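Local coordinates for insecticidal crystal protein Cry35Ab1 (Bacillus thuringiensis, PDB 4JP0) that forms one half of a binary insecticidal toxin that, together with Cry34Ab1, kills western corn rootworm larvae, probably by attacking the midgut epithelium, at residues L2-N15 / P131-L145. Sequence-based numbering, arbitrary orientation.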
loop_
_atom_site.group_PDB
_atom_site.type_symbol
_atom_site.label_atom_id
_atom_site.label_comp_id
_atom_site.label_asym_id
_atom_site.label_seq_id
_atom_site.Cartn_x
_atom_site.Cartn_y
_atom_site.Cartn_z
ATOM N N LEU A 2 8.579 -18.392 7.312
ATOM C CA LEU A 2 10.053 -18.198 7.263
ATOM C C LEU A 2 10.422 -16.720 7.408
ATOM O O LEU A 2 9.594 -15.860 7.131
ATOM C CB LEU A 2 10.539 -18.648 5.892
ATOM C CG LEU A 2 10.633 -20.127 5.618
ATOM C CD1 LEU A 2 10.372 -20.276 4.161
ATOM C CD2 LEU A 2 11.999 -20.637 5.983
ATOM N N ASP A 3 11.653 -16.414 7.807
ATOM C CA ASP A 3 12.098 -15.024 7.776
ATOM C C ASP A 3 12.191 -14.571 6.330
ATOM O O ASP A 3 12.703 -15.309 5.474
ATOM C CB ASP A 3 13.489 -14.851 8.393
ATOM C CG ASP A 3 13.534 -15.206 9.864
ATOM O OD1 ASP A 3 12.549 -14.947 10.584
ATOM O OD2 ASP A 3 14.525 -15.759 10.377
ATOM N N THR A 4 11.746 -13.352 6.043
ATOM C CA THR A 4 11.820 -12.848 4.688
ATOM C C THR A 4 12.741 -11.631 4.546
ATOM O O THR A 4 12.548 -10.798 3.638
ATOM C CB THR A 4 10.413 -12.548 4.139
ATOM O OG1 THR A 4 9.672 -11.768 5.096
ATOM C CG2 THR A 4 9.611 -13.869 4.013
ATOM N N ASN A 5 13.710 -11.505 5.437
ATOM C CA ASN A 5 14.718 -10.468 5.294
ATOM C C ASN A 5 16.080 -11.107 5.147
ATOM O O ASN A 5 17.087 -10.580 5.580
ATOM C CB ASN A 5 14.692 -9.516 6.498
ATOM C CG ASN A 5 15.067 -10.209 7.791
ATOM O OD1 ASN A 5 14.838 -11.417 7.973
ATOM N ND2 ASN A 5 15.640 -9.442 8.705
ATOM N N LYS A 6 16.103 -12.257 4.490
ATOM C CA LYS A 6 17.351 -12.989 4.292
ATOM C C LYS A 6 17.619 -13.349 2.850
ATOM O O LYS A 6 16.684 -13.530 2.042
ATOM C CB LYS A 6 17.298 -14.299 5.102
ATOM C CG LYS A 6 17.421 -14.062 6.600
ATOM C CD LYS A 6 17.259 -15.385 7.374
ATOM C CE LYS A 6 17.644 -15.180 8.835
ATOM N NZ LYS A 6 17.039 -16.238 9.666
ATOM N N VAL A 7 18.899 -13.534 2.549
ATOM C CA VAL A 7 19.300 -14.086 1.272
ATOM C C VAL A 7 19.565 -15.573 1.565
ATOM O O VAL A 7 20.324 -15.905 2.477
ATOM C CB VAL A 7 20.637 -13.428 0.758
ATOM C CG1 VAL A 7 21.057 -14.060 -0.554
ATOM C CG2 VAL A 7 20.454 -11.901 0.592
ATOM N N TYR A 8 18.932 -16.457 0.808
ATOM C CA TYR A 8 19.015 -17.877 1.061
ATOM C C TYR A 8 19.680 -18.619 -0.067
ATOM O O TYR A 8 19.570 -18.219 -1.203
ATOM C CB TYR A 8 17.591 -18.438 1.133
ATOM C CG TYR A 8 16.813 -18.088 2.365
ATOM C CD1 TYR A 8 15.809 -17.118 2.326
ATOM C CD2 TYR A 8 17.048 -18.746 3.567
ATOM C CE1 TYR A 8 15.070 -16.826 3.474
ATOM C CE2 TYR A 8 16.313 -18.437 4.717
ATOM C CZ TYR A 8 15.322 -17.503 4.650
ATOM O OH TYR A 8 14.571 -17.216 5.753
ATOM N N GLU A 9 20.322 -19.730 0.246
ATOM C CA GLU A 9 20.747 -20.681 -0.784
ATOM C C GLU A 9 19.799 -21.845 -0.603
ATOM O O GLU A 9 19.410 -22.155 0.523
ATOM C CB GLU A 9 22.206 -21.134 -0.545
ATOM C CG GLU A 9 23.171 -20.020 -0.913
ATOM C CD GLU A 9 24.616 -20.381 -0.681
ATOM O OE1 GLU A 9 24.903 -21.398 -0.004
ATOM O OE2 GLU A 9 25.462 -19.630 -1.179
ATOM N N ILE A 10 19.399 -22.484 -1.678
ATOM C CA ILE A 10 18.419 -23.595 -1.592
ATOM C C ILE A 10 19.065 -24.865 -2.137
ATOM O O ILE A 10 19.517 -24.899 -3.269
ATOM C CB ILE A 10 17.143 -23.255 -2.394
ATOM C CG1 ILE A 10 16.454 -22.031 -1.803
ATOM C CG2 ILE A 10 16.160 -24.404 -2.413
ATOM C CD1 ILE A 10 15.282 -21.539 -2.701
ATOM N N SER A 11 19.164 -25.891 -1.303
ATOM C CA SER A 11 19.849 -27.118 -1.712
ATOM C C SER A 11 18.983 -28.351 -1.509
ATOM O O SER A 11 18.111 -28.376 -0.641
ATOM C CB SER A 11 21.188 -27.290 -0.954
ATOM O OG SER A 11 21.000 -27.315 0.442
ATOM N N ASN A 12 19.255 -29.390 -2.291
ATOM C CA ASN A 12 18.439 -30.573 -2.227
ATOM C C ASN A 12 18.875 -31.570 -1.135
ATOM O O ASN A 12 20.073 -31.852 -0.949
ATOM C CB ASN A 12 18.461 -31.280 -3.564
ATOM C CG ASN A 12 17.485 -32.444 -3.613
ATOM O OD1 ASN A 12 17.881 -33.595 -3.518
ATOM N ND2 ASN A 12 16.198 -32.136 -3.748
ATOM N N HIS A 13 17.896 -32.090 -0.411
ATOM C CA HIS A 13 18.194 -33.054 0.657
ATOM C C HIS A 13 18.868 -34.317 0.132
ATOM O O HIS A 13 19.834 -34.780 0.726
ATOM C CB HIS A 13 16.898 -33.421 1.386
ATOM C CG HIS A 13 17.035 -34.525 2.401
ATOM N ND1 HIS A 13 17.580 -34.329 3.650
ATOM C CD2 HIS A 13 16.590 -35.799 2.388
ATOM C CE1 HIS A 13 17.498 -35.442 4.355
ATOM N NE2 HIS A 13 16.920 -36.358 3.604
ATOM N N ALA A 14 18.368 -34.859 -0.978
ATOM C CA ALA A 14 18.905 -36.122 -1.510
ATOM C C ALA A 14 20.294 -35.995 -2.119
ATOM O O ALA A 14 21.145 -36.823 -1.852
ATOM C CB ALA A 14 17.984 -36.737 -2.581
ATOM N N ASN A 15 20.509 -34.974 -2.938
ATOM C CA ASN A 15 21.730 -34.930 -3.750
ATOM C C ASN A 15 22.730 -33.822 -3.427
ATOM O O ASN A 15 23.818 -33.773 -4.004
ATOM C CB ASN A 15 21.343 -34.935 -5.229
ATOM C CG ASN A 15 20.674 -33.642 -5.689
ATOM O OD1 ASN A 15 20.930 -32.538 -5.181
ATOM N ND2 ASN A 15 19.860 -33.767 -6.718
ATOM N N PRO A 131 12.946 -38.252 -0.839
ATOM C CA PRO A 131 14.008 -37.356 -0.375
ATOM C C PRO A 131 14.359 -36.339 -1.459
ATOM O O PRO A 131 14.897 -35.278 -1.116
ATOM C CB PRO A 131 15.171 -38.321 -0.094
ATOM C CG PRO A 131 14.862 -39.498 -0.954
ATOM C CD PRO A 131 13.359 -39.668 -0.842
ATOM N N ASN A 132 14.079 -36.656 -2.734
ATOM C CA ASN A 132 14.328 -35.724 -3.833
ATOM C C ASN A 132 13.337 -34.540 -3.893
ATOM O O ASN A 132 13.534 -33.583 -4.649
ATOM C CB ASN A 132 14.373 -36.474 -5.163
ATOM C CG ASN A 132 15.684 -37.282 -5.315
ATOM O OD1 ASN A 132 16.743 -36.707 -5.581
ATOM N ND2 ASN A 132 15.616 -38.587 -5.095
ATOM N N GLN A 133 12.330 -34.581 -3.046
ATOM C CA GLN A 133 11.365 -33.508 -2.942
ATOM C C GLN A 133 11.574 -32.727 -1.633
ATOM O O GLN A 133 10.751 -31.907 -1.255
ATOM C CB GLN A 133 9.946 -34.109 -3.023
ATOM C CG GLN A 133 9.666 -34.651 -4.453
ATOM C CD GLN A 133 8.264 -35.198 -4.603
ATOM O OE1 GLN A 133 7.647 -35.565 -3.617
ATOM N NE2 GLN A 133 7.738 -35.195 -5.832
ATOM N N GLN A 134 12.714 -32.941 -0.970
ATOM C CA GLN A 134 12.984 -32.212 0.265
ATOM C C GLN A 134 14.155 -31.225 0.038
ATOM O O GLN A 134 15.148 -31.568 -0.602
ATOM C CB GLN A 134 13.333 -33.144 1.422
ATOM C CG GLN A 134 12.464 -34.412 1.568
ATOM C CD GLN A 134 11.006 -34.086 1.714
ATOM O OE1 GLN A 134 10.646 -33.261 2.552
ATOM N NE2 GLN A 134 10.149 -34.747 0.915
ATOM N N TRP A 135 14.047 -30.040 0.632
ATOM C CA TRP A 135 14.958 -28.931 0.363
ATOM C C TRP A 135 15.365 -28.223 1.644
ATOM O O TRP A 135 14.572 -28.099 2.580
ATOM C CB TRP A 135 14.257 -27.909 -0.568
ATOM C CG TRP A 135 13.822 -28.543 -1.859
ATOM C CD1 TRP A 135 12.680 -29.210 -2.090
ATOM C CD2 TRP A 135 14.626 -28.707 -3.031
ATOM N NE1 TRP A 135 12.673 -29.748 -3.356
ATOM C CE2 TRP A 135 13.864 -29.452 -3.963
ATOM C CE3 TRP A 135 15.884 -28.229 -3.416
ATOM C CZ2 TRP A 135 14.326 -29.762 -5.245
ATOM C CZ3 TRP A 135 16.351 -28.520 -4.703
ATOM C CH2 TRP A 135 15.568 -29.290 -5.608
ATOM N N ASN A 136 16.603 -27.726 1.646
ATOM C CA ASN A 136 17.141 -27.002 2.767
ATOM C C ASN A 136 17.368 -25.569 2.383
ATOM O O ASN A 136 17.795 -25.307 1.275
ATOM C CB ASN A 136 18.471 -27.623 3.155
ATOM C CG ASN A 136 18.297 -29.049 3.674
ATOM O OD1 ASN A 136 17.416 -29.319 4.512
ATOM N ND2 ASN A 136 19.092 -29.963 3.156
ATOM N N LEU A 137 17.101 -24.659 3.333
ATOM C CA LEU A 137 17.332 -23.234 3.123
ATOM C C LEU A 137 18.444 -22.783 4.035
ATOM O O LEU A 137 18.366 -22.969 5.283
ATOM C CB LEU A 137 16.048 -22.419 3.338
ATOM C CG LEU A 137 15.219 -22.223 2.044
ATOM C CD1 LEU A 137 14.596 -23.495 1.554
ATOM C CD2 LEU A 137 14.124 -21.159 2.267
ATOM N N THR A 138 19.488 -22.216 3.444
ATOM C CA THR A 138 20.627 -21.766 4.213
ATOM C C THR A 138 20.711 -20.250 4.125
ATOM O O THR A 138 20.799 -19.718 3.034
ATOM C CB THR A 138 21.894 -22.371 3.582
ATOM O OG1 THR A 138 21.797 -23.808 3.599
ATOM C CG2 THR A 138 23.148 -22.029 4.411
ATOM N N SER A 139 20.669 -19.561 5.255
ATOM C CA SER A 139 20.794 -18.091 5.262
ATOM C C SER A 139 22.235 -17.619 5.097
ATOM O O SER A 139 23.102 -18.001 5.887
ATOM C CB SER A 139 20.248 -17.524 6.563
ATOM O OG SER A 139 20.358 -16.091 6.511
ATOM N N VAL A 140 22.509 -16.803 4.083
ATOM C CA VAL A 140 23.875 -16.321 3.884
ATOM C C VAL A 140 23.979 -14.853 4.160
ATOM O O VAL A 140 25.095 -14.336 4.228
ATOM C CB VAL A 140 24.436 -16.641 2.431
ATOM C CG1 VAL A 140 24.539 -18.125 2.240
ATOM C CG2 VAL A 140 23.542 -16.024 1.353
ATOM N N GLN A 141 22.831 -14.176 4.307
ATOM C CA GLN A 141 22.826 -12.756 4.672
ATOM C C GLN A 141 21.483 -12.388 5.275
ATOM O O GLN A 141 20.452 -12.865 4.826
ATOM C CB GLN A 141 23.117 -11.856 3.461
ATOM C CG GLN A 141 23.298 -10.373 3.848
ATOM C CD GLN A 141 23.741 -9.516 2.669
ATOM O OE1 GLN A 141 24.049 -10.037 1.601
ATOM N NE2 GLN A 141 23.771 -8.223 2.862
ATOM N N THR A 142 21.504 -11.556 6.307
ATOM C CA THR A 142 20.275 -11.024 6.869
ATOM C C THR A 142 20.349 -9.487 6.760
ATOM O O THR A 142 21.375 -8.873 7.126
ATOM C CB THR A 142 20.124 -11.439 8.353
ATOM O OG1 THR A 142 20.017 -12.862 8.445
ATOM C CG2 THR A 142 18.770 -10.932 8.917
ATOM N N ILE A 143 19.276 -8.886 6.267
ATOM C CA ILE A 143 19.166 -7.447 6.133
ATOM C C ILE A 143 18.236 -6.953 7.210
ATOM O O ILE A 143 17.098 -7.410 7.313
ATOM C CB ILE A 143 18.541 -7.083 4.763
ATOM C CG1 ILE A 143 19.228 -7.814 3.627
ATOM C CG2 ILE A 143 18.553 -5.529 4.547
ATOM C CD1 ILE A 143 20.609 -7.482 3.536
ATOM N N GLN A 144 18.693 -5.996 8.001
ATOM C CA GLN A 144 17.852 -5.416 9.049
ATOM C C GLN A 144 16.826 -4.490 8.384
ATOM O O GLN A 144 17.158 -3.681 7.500
ATOM C CB GLN A 144 18.717 -4.652 10.074
ATOM C CG GLN A 144 19.810 -5.496 10.816
ATOM C CD GLN A 144 19.237 -6.624 11.693
ATOM O OE1 GLN A 144 18.109 -6.525 12.184
ATOM N NE2 GLN A 144 20.026 -7.688 11.904
ATOM N N LEU A 145 15.573 -4.619 8.793
ATOM C CA LEU A 145 14.498 -3.863 8.147
ATOM C C LEU A 145 14.126 -2.606 8.910
ATOM O O LEU A 145 14.384 -2.512 10.088
ATOM C CB LEU A 145 13.283 -4.754 7.978
ATOM C CG LEU A 145 13.508 -5.943 7.037
ATOM C CD1 LEU A 145 12.172 -6.446 6.561
ATOM C CD2 LEU A 145 14.361 -5.542 5.834
HETATM O O HOH W 1 20.867 -24.709 1.535
HETATM O O HOH W 2 21.884 -29.382 1.898
HETATM O O HOH W 3 19.117 -32.514 4.664
HETATM O O HOH W 4 18.764 -36.381 -7.338
#
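Tyr8 turns one face of its ring to Leu137, whose CD2 lies 4.1 Å from the ring centroid in a CH-pi contact, while CB of Lys6 covers the opposite face. The phenol is pinned at its far end, for OH donates to the carbonyl O of Asp3 at 2.7 Å, near the ring plane. Ile10 lies alongside Leu137, and its CG2 reaches obliquely toward the Trp135 ring. At the next pair on this face Asn12, with CG anti to its backbone N (chi1 -173°), holds its amide steeply to the indole, so that ND2 sits over one face, 3.4 Å from CZ2 of Trp135, and CB makes an off-centre CH-pi contact with the six-membered ring. That ND2 donates to Asn132 O from above the carbonyl plane, and OD1 accepts from Asn15 N in an Asx motif that turns the chain after the strand. On the other face, which carries Ser11, Asn136, Glu9 and Thr138, water bridges Ser11 OG to Asn136 ND2 and another links His13 ND1 to the same amide nitrogen, while Asn136 OD1 is hydrogen-bonded to Ser99 OG.

Strands 6-12 and 135-142 run antiparallel, and a classic beta bulge at Val140 and Gln141, both opposite Val7, shifts their register by one. Val7 N donates to Gln141 O, whereas its carbonyl O accepts from Val140 N; CG1 of Val7 packs 3.7 Å from CG2 of Val140. Beyond the strands Asn5 continues the pairing, its O taking Ile143 N and its ND2 reaching Ile143 O.

The first and last strands of the beta-trefoil domain close on each other here, as in ricin B-type folds. Strand 43-52 flanks strand 6-12, with Leu49 against Tyr8, and the indole of Trp135 touches Ile102 of strand 99-104 and donates from NE1 to Leu110 O in strand 109-112.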